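Local atomic coordinates of phospholipase C-beta (PLC-beta) (Sepia officinalis, PDB entry 3QR0), a protein that belongs to the phospholipase C-beta family, combining a PH domain, EF-hand-like modules, a TIM-barrel core built from X and Y halves with bound calcium, and a C2 domain. Residues I355-L360 with A401-K406; D395-I400 with E434-L439. All blocks are in the same frame, centred on the assembly; numbering follows the deposited sequence.

Contact 1: residues I355-L360 with A401-K406; sequences IYRQVL and AESAFK
Two neighbouring outer helices of the TIM-barrel X half meet here: helix 354-361, which leads into strand 366-372, and the C-terminal turn of helix 393-403, which precedes strand 412-418. The backbones come close, with R357 CA 5.3 Å from S403 CA. S403, a small residue, is the centre of the approach. Its CB points at helix 354-361, and OG, anti to its own carbonyl carbon (chi1 -56°), lies against the aliphatic root of R357, 3.3 Å from R357 CG. From there the R357 chain runs extended from CG to NE and crosses the extended E402 chain obliquely. R357 NE donates to E402 OE1 at 2.9 Å in a bent salt bridge (N-H...O angle 140°); the oxygen is reached from above its carboxylate plane, and guanidinium and carboxylate are turned 52° apart. Water 1, in the guanidinium plane, accepts from R357 NH2 and donates to E402 OE1, so the same oxygen takes two bonds. The other arm of the guanidinium, NH1, pairs with E354, so the arginine is shared between two acids, which would favour its charged form. Both helices pack on strand 366-372 of the barrel, and L360 lies on their inner side, also touching L367. L360 CB packs 4.1 Å from S403 CB, while L360 CD1 touches the backbone of A404, 3.8 Å from its N. S403 to K406 make a type I turn. Water 2 donates to both L360 O and S403 O, 2.8 Å from each, joining the carbonyls of the two segments. K406, at the end of the turn, reaches D72 in strand 70-75 of the PH domain with its NZ in a salt bridge.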
loop_
_atom_site.group_PDB
_atom_site.type_symbol
_atom_site.label_atom_id
_atom_site.label_comp_id
_atom_site.label_asym_id
_atom_site.label_seq_id
_atom_site.Cartn_x
_atom_site.Cartn_y
_atom_site.Cartn_z
ATOM N N ILE A 355 15.947 6.042 -2.433
ATOM C CA ILE A 355 14.617 6.340 -1.888
ATOM C C ILE A 355 13.638 6.820 -2.969
ATOM O O ILE A 355 12.445 6.533 -2.889
ATOM C CB ILE A 355 14.691 7.361 -0.703
ATOM C CG1 ILE A 355 13.342 7.481 0.024
ATOM C CG2 ILE A 355 15.154 8.729 -1.189
ATOM C CD1 ILE A 355 12.799 6.173 0.570
ATOM N N TYR A 356 14.131 7.528 -3.987
ATOM C CA TYR A 356 13.270 7.952 -5.099
ATOM C C TYR A 356 12.698 6.766 -5.865
ATOM O O TYR A 356 11.519 6.756 -6.210
ATOM C CB TYR A 356 13.997 8.907 -6.051
ATOM C CG TYR A 356 14.090 10.309 -5.503
ATOM C CD1 TYR A 356 13.082 11.245 -5.743
ATOM C CD2 TYR A 356 15.174 10.694 -4.723
ATOM C CE1 TYR A 356 13.162 12.532 -5.222
ATOM C CE2 TYR A 356 15.266 11.975 -4.206
ATOM C CZ TYR A 356 14.263 12.885 -4.451
ATOM O OH TYR A 356 14.374 14.149 -3.921
ATOM N N ARG A 357 13.530 5.759 -6.118
ATOM C CA ARG A 357 13.063 4.547 -6.773
ATOM C C ARG A 357 12.025 3.875 -5.875
ATOM O O ARG A 357 10.952 3.510 -6.333
ATOM C CB ARG A 357 14.227 3.590 -7.061
ATOM C CG ARG A 357 15.297 4.159 -7.966
ATOM C CD ARG A 357 16.306 3.104 -8.407
ATOM N NE ARG A 357 17.406 3.711 -9.155
ATOM C CZ ARG A 357 18.548 4.173 -8.634
ATOM N NH1 ARG A 357 18.812 4.089 -7.336
ATOM N NH2 ARG A 357 19.454 4.713 -9.436
ATOM N N GLN A 358 12.327 3.747 -4.581
ATOM C CA GLN A 358 11.422 3.044 -3.668
ATOM C C GLN A 358 10.067 3.730 -3.534
ATOM O O GLN A 358 9.035 3.058 -3.500
ATOM C CB GLN A 358 12.053 2.850 -2.284
ATOM C CG GLN A 358 13.239 1.896 -2.273
ATOM C CD GLN A 358 12.902 0.521 -2.815
ATOM O OE1 GLN A 358 11.861 -0.050 -2.486
ATOM N NE2 GLN A 358 13.790 -0.024 -3.645
ATOM N N VAL A 359 10.066 5.058 -3.458
ATOM C CA VAL A 359 8.811 5.808 -3.338
ATOM C C VAL A 359 7.947 5.658 -4.596
ATOM O O VAL A 359 6.729 5.446 -4.502
ATOM C CB VAL A 359 9.076 7.294 -2.990
ATOM C CG1 VAL A 359 7.812 8.129 -3.137
ATOM C CG2 VAL A 359 9.626 7.397 -1.568
ATOM N N LEU A 360 8.580 5.720 -5.769
ATOM C CA LEU A 360 7.868 5.541 -7.038
ATOM C C LEU A 360 7.308 4.121 -7.187
ATOM O O LEU A 360 6.270 3.917 -7.819
ATOM C CB LEU A 360 8.776 5.893 -8.222
ATOM C CG LEU A 360 9.012 7.398 -8.418
ATOM C CD1 LEU A 360 10.217 7.659 -9.305
ATOM C CD2 LEU A 360 7.763 8.066 -8.992
ATOM N N ALA A 401 13.739 8.609 -13.630
ATOM C CA ALA A 401 13.496 8.162 -15.000
ATOM C C ALA A 401 13.397 6.634 -15.085
ATOM O O ALA A 401 12.591 6.108 -15.848
ATOM C CB ALA A 401 14.586 8.692 -15.938
ATOM N N GLU A 402 14.200 5.929 -14.291
ATOM C CA GLU A 402 14.149 4.467 -14.241
ATOM C C GLU A 402 12.826 3.924 -13.682
ATOM O O GLU A 402 12.228 3.013 -14.259
ATOM C CB GLU A 402 15.315 3.921 -13.398
ATOM C CG GLU A 402 15.352 2.399 -13.297
ATOM C CD GLU A 402 16.327 1.873 -12.261
ATOM O OE1 GLU A 402 17.224 2.625 -11.809
ATOM O OE2 GLU A 402 16.191 0.681 -11.907
ATOM N N SER A 403 12.378 4.473 -12.559
ATOM C CA SER A 403 11.326 3.844 -11.757
ATOM C C SER A 403 9.938 4.466 -11.922
ATOM O O SER A 403 8.947 3.880 -11.495
ATOM C CB SER A 403 11.730 3.874 -10.282
ATOM O OG SER A 403 12.988 3.243 -10.100
ATOM N N ALA A 404 9.870 5.635 -12.557
ATOM C CA ALA A 404 8.642 6.441 -12.606
ATOM C C ALA A 404 7.388 5.675 -13.016
ATOM O O ALA A 404 6.327 5.870 -12.428
ATOM C CB ALA A 404 8.839 7.635 -13.536
ATOM N N PHE A 405 7.510 4.811 -14.020
ATOM C CA PHE A 405 6.351 4.133 -14.577
ATOM C C PHE A 405 6.423 2.606 -14.543
ATOM O O PHE A 405 5.764 1.936 -15.338
ATOM C CB PHE A 405 6.091 4.663 -15.992
ATOM C CG PHE A 405 5.989 6.161 -16.045
ATOM C CD1 PHE A 405 4.904 6.810 -15.467
ATOM C CD2 PHE A 405 6.999 6.927 -16.607
ATOM C CE1 PHE A 405 4.811 8.196 -15.481
ATOM C CE2 PHE A 405 6.914 8.312 -16.627
ATOM C CZ PHE A 405 5.820 8.949 -16.066
ATOM N N LYS A 406 7.191 2.060 -13.601
ATOM C CA LYS A 406 7.286 0.606 -13.441
ATOM C C LYS A 406 6.017 -0.014 -12.857
ATOM O O LYS A 406 5.670 -1.140 -13.217
ATOM C CB LYS A 406 8.504 0.198 -12.586
ATOM C CG LYS A 406 9.815 0.245 -13.339
ATOM C CD LYS A 406 10.976 -0.418 -12.568
ATOM C CE LYS A 406 11.127 -1.900 -12.916
ATOM N NZ LYS A 406 12.385 -2.492 -12.347
HETATM O O HOH W 1 18.559 4.836 -12.391
HETATM O O HOH W 2 6.588 2.960 -10.404
#

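Contact 2: residues D395-I400 with E434-L439; sequences DVVYAI and EAFGEL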
loop_
_atom_site.group_PDB
_atom_site.type_symbol
_atom_site.label_atom_id
_atom_site.label_comp_id
_atom_site.label_asym_id
_atom_site.label_seq_id
_atom_site.Cartn_x
_atom_site.Cartn_y
_atom_site.Cartn_z
ATOM N N ASP A 395 21.963 12.245 -10.393
ATOM C CA ASP A 395 21.681 10.874 -9.963
ATOM C C ASP A 395 20.196 10.677 -9.648
ATOM O O ASP A 395 19.612 9.662 -10.023
ATOM C CB ASP A 395 22.520 10.483 -8.735
ATOM C CG ASP A 395 23.999 10.313 -9.056
ATOM O OD1 ASP A 395 24.363 10.239 -10.249
ATOM O OD2 ASP A 395 24.807 10.246 -8.105
ATOM N N VAL A 396 19.586 11.640 -8.959
ATOM C CA VAL A 396 18.165 11.541 -8.615
ATOM C C VAL A 396 17.269 11.464 -9.867
ATOM O O VAL A 396 16.395 10.592 -9.956
ATOM C CB VAL A 396 17.714 12.704 -7.690
ATOM C CG1 VAL A 396 16.202 12.750 -7.577
ATOM C CG2 VAL A 396 18.349 12.565 -6.307
ATOM N N VAL A 397 17.477 12.349 -10.838
ATOM C CA VAL A 397 16.594 12.358 -12.018
ATOM C C VAL A 397 16.733 11.105 -12.888
ATOM O O VAL A 397 15.751 10.636 -13.461
ATOM C CB VAL A 397 16.703 13.648 -12.874
ATOM C CG1 VAL A 397 16.096 14.842 -12.115
ATOM C CG2 VAL A 397 18.136 13.924 -13.289
ATOM N N TYR A 398 17.936 10.550 -12.973
ATOM C CA TYR A 398 18.121 9.256 -13.642
ATOM C C TYR A 398 17.444 8.117 -12.862
ATOM O O TYR A 398 16.946 7.165 -13.465
ATOM C CB TYR A 398 19.609 8.974 -13.895
ATOM C CG TYR A 398 20.105 9.643 -15.154
ATOM C CD1 TYR A 398 19.938 9.031 -16.394
ATOM C CD2 TYR A 398 20.702 10.897 -15.118
ATOM C CE1 TYR A 398 20.376 9.637 -17.562
ATOM C CE2 TYR A 398 21.143 11.520 -16.285
ATOM C CZ TYR A 398 20.978 10.881 -17.504
ATOM O OH TYR A 398 21.404 11.482 -18.661
ATOM N N ALA A 399 17.407 8.232 -11.535
ATOM C CA ALA A 399 16.658 7.296 -10.682
ATOM C C ALA A 399 15.155 7.406 -10.932
ATOM O O ALA A 399 14.462 6.393 -11.106
ATOM C CB ALA A 399 16.960 7.562 -9.204
ATOM N N ILE A 400 14.656 8.637 -10.960
ATOM C CA ILE A 400 13.250 8.891 -11.258
ATOM C C ILE A 400 12.881 8.349 -12.645
ATOM O O ILE A 400 11.850 7.690 -12.810
ATOM C CB ILE A 400 12.907 10.403 -11.160
ATOM C CG1 ILE A 400 12.995 10.872 -9.700
ATOM C CG2 ILE A 400 11.504 10.673 -11.699
ATOM C CD1 ILE A 400 12.980 12.377 -9.513
ATOM N N GLU A 434 17.855 15.373 -20.447
ATOM C CA GLU A 434 18.658 14.205 -20.794
ATOM C C GLU A 434 18.186 12.935 -20.085
ATOM O O GLU A 434 18.185 11.863 -20.684
ATOM C CB GLU A 434 20.139 14.470 -20.509
ATOM C CG GLU A 434 20.740 15.516 -21.454
ATOM C CD GLU A 434 22.169 15.911 -21.103
ATOM O OE1 GLU A 434 22.730 15.379 -20.121
ATOM O OE2 GLU A 434 22.727 16.769 -21.818
ATOM N N ALA A 435 17.778 13.059 -18.822
ATOM C CA ALA A 435 17.330 11.902 -18.047
ATOM C C ALA A 435 15.948 11.416 -18.476
ATOM O O ALA A 435 15.731 10.207 -18.615
ATOM C CB ALA A 435 17.337 12.219 -16.555
ATOM N N PHE A 436 15.020 12.351 -18.684
ATOM C CA PHE A 436 13.618 12.006 -18.933
ATOM C C PHE A 436 13.262 11.835 -20.402
ATOM O O PHE A 436 12.361 11.061 -20.721
ATOM C CB PHE A 436 12.675 13.057 -18.334
ATOM C CG PHE A 436 12.841 13.268 -16.852
ATOM C CD1 PHE A 436 13.104 12.207 -15.998
ATOM C CD2 PHE A 436 12.702 14.539 -16.307
ATOM C CE1 PHE A 436 13.245 12.414 -14.632
ATOM C CE2 PHE A 436 12.839 14.748 -14.936
ATOM C CZ PHE A 436 13.115 13.691 -14.105
ATOM N N GLY A 437 13.940 12.569 -21.283
ATOM C CA GLY A 437 13.636 12.553 -22.716
ATOM C C GLY A 437 12.161 12.793 -23.009
ATOM O O GLY A 437 11.586 13.794 -22.575
ATOM N N GLU A 438 11.554 11.849 -23.727
ATOM C CA GLU A 438 10.146 11.926 -24.141
ATOM C C GLU A 438 9.155 11.975 -22.973
ATOM O O GLU A 438 8.054 12.508 -23.121
ATOM C CB GLU A 438 9.802 10.721 -25.022
ATOM C CG GLU A 438 8.491 10.867 -25.786
ATOM C CD GLU A 438 8.179 9.658 -26.634
ATOM O OE1 GLU A 438 8.201 8.526 -26.101
ATOM O OE2 GLU A 438 7.898 9.844 -27.832
ATOM N N LEU A 439 9.540 11.417 -21.826
ATOM C CA LEU A 439 8.685 11.417 -20.630
ATOM C C LEU A 439 8.360 12.823 -20.128
ATOM O O LEU A 439 7.321 13.040 -19.505
ATOM C CB LEU A 439 9.343 10.629 -19.489
ATOM C CG LEU A 439 9.765 9.185 -19.763
ATOM C CD1 LEU A 439 10.484 8.614 -18.540
ATOM C CD2 LEU A 439 8.564 8.328 -20.155
HETATM O O HOH W 3 22.870 13.699 -18.345
HETATM O O HOH W 4 21.056 10.049 -20.868
#
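Helical backbone at 395-400 faces the last turn of helix 422-436, nearest at Y398 CA and A435 CA, 5.2 Å apart; G437 then breaks the helix with positive phi (51°), and 438-439 form a short 3-10 turn. Both helices belong to the outer layer of the TIM-barrel X half, flanking strand 412-418 in sequence. A435 carries the contact. Its CB sits over the centre of the Y398 ring in a CH-pi contact, 3.8 Å from the ring centroid and 6° off the normal, and also touches V397 CG2, in the corner formed by ring and valine. Deeper in, F436 crosses V397 at about a right angle: its CZ packs on V397 CG1 at 3.8 Å, and its CE1 meets I400 CG2 obliquely. F436 also lies on I466 of strand 466-469, which carries the apolar side of the contact onto the sheet. At the outer margin Y398 CB leads away from 434-439, but CG, beside the backbone N (chi1 -83°), brings the ring back over A435, leaving OH beside E434 CB. Two waters lie in the ring plane at the hydroxyl; water 3 is 2.7 Å from Y398 OH and donates to E434 OE1 at 2.4 Å.

How the contacts relate
Helix 393-403 is common to both contacts, meeting helix 354-361 in contact 1 and helix 422-436 in contact 2, so three consecutive outer helices of the X half are joined side by side. Contact 1 is buried and nearer the centre of the chain; contact 2 is partly buried, with E434 exposed at its margin. Their chemistry differs accordingly: contact 1 combines a direct salt bridge with leucine packing, whereas contact 2 is apolar and aromatic, its polar groups linked through water. Between them the interfaces are continuous, with Y356 CE2 3.6 Å from V396 CG1, and I400 serving both sides through L360 and F436.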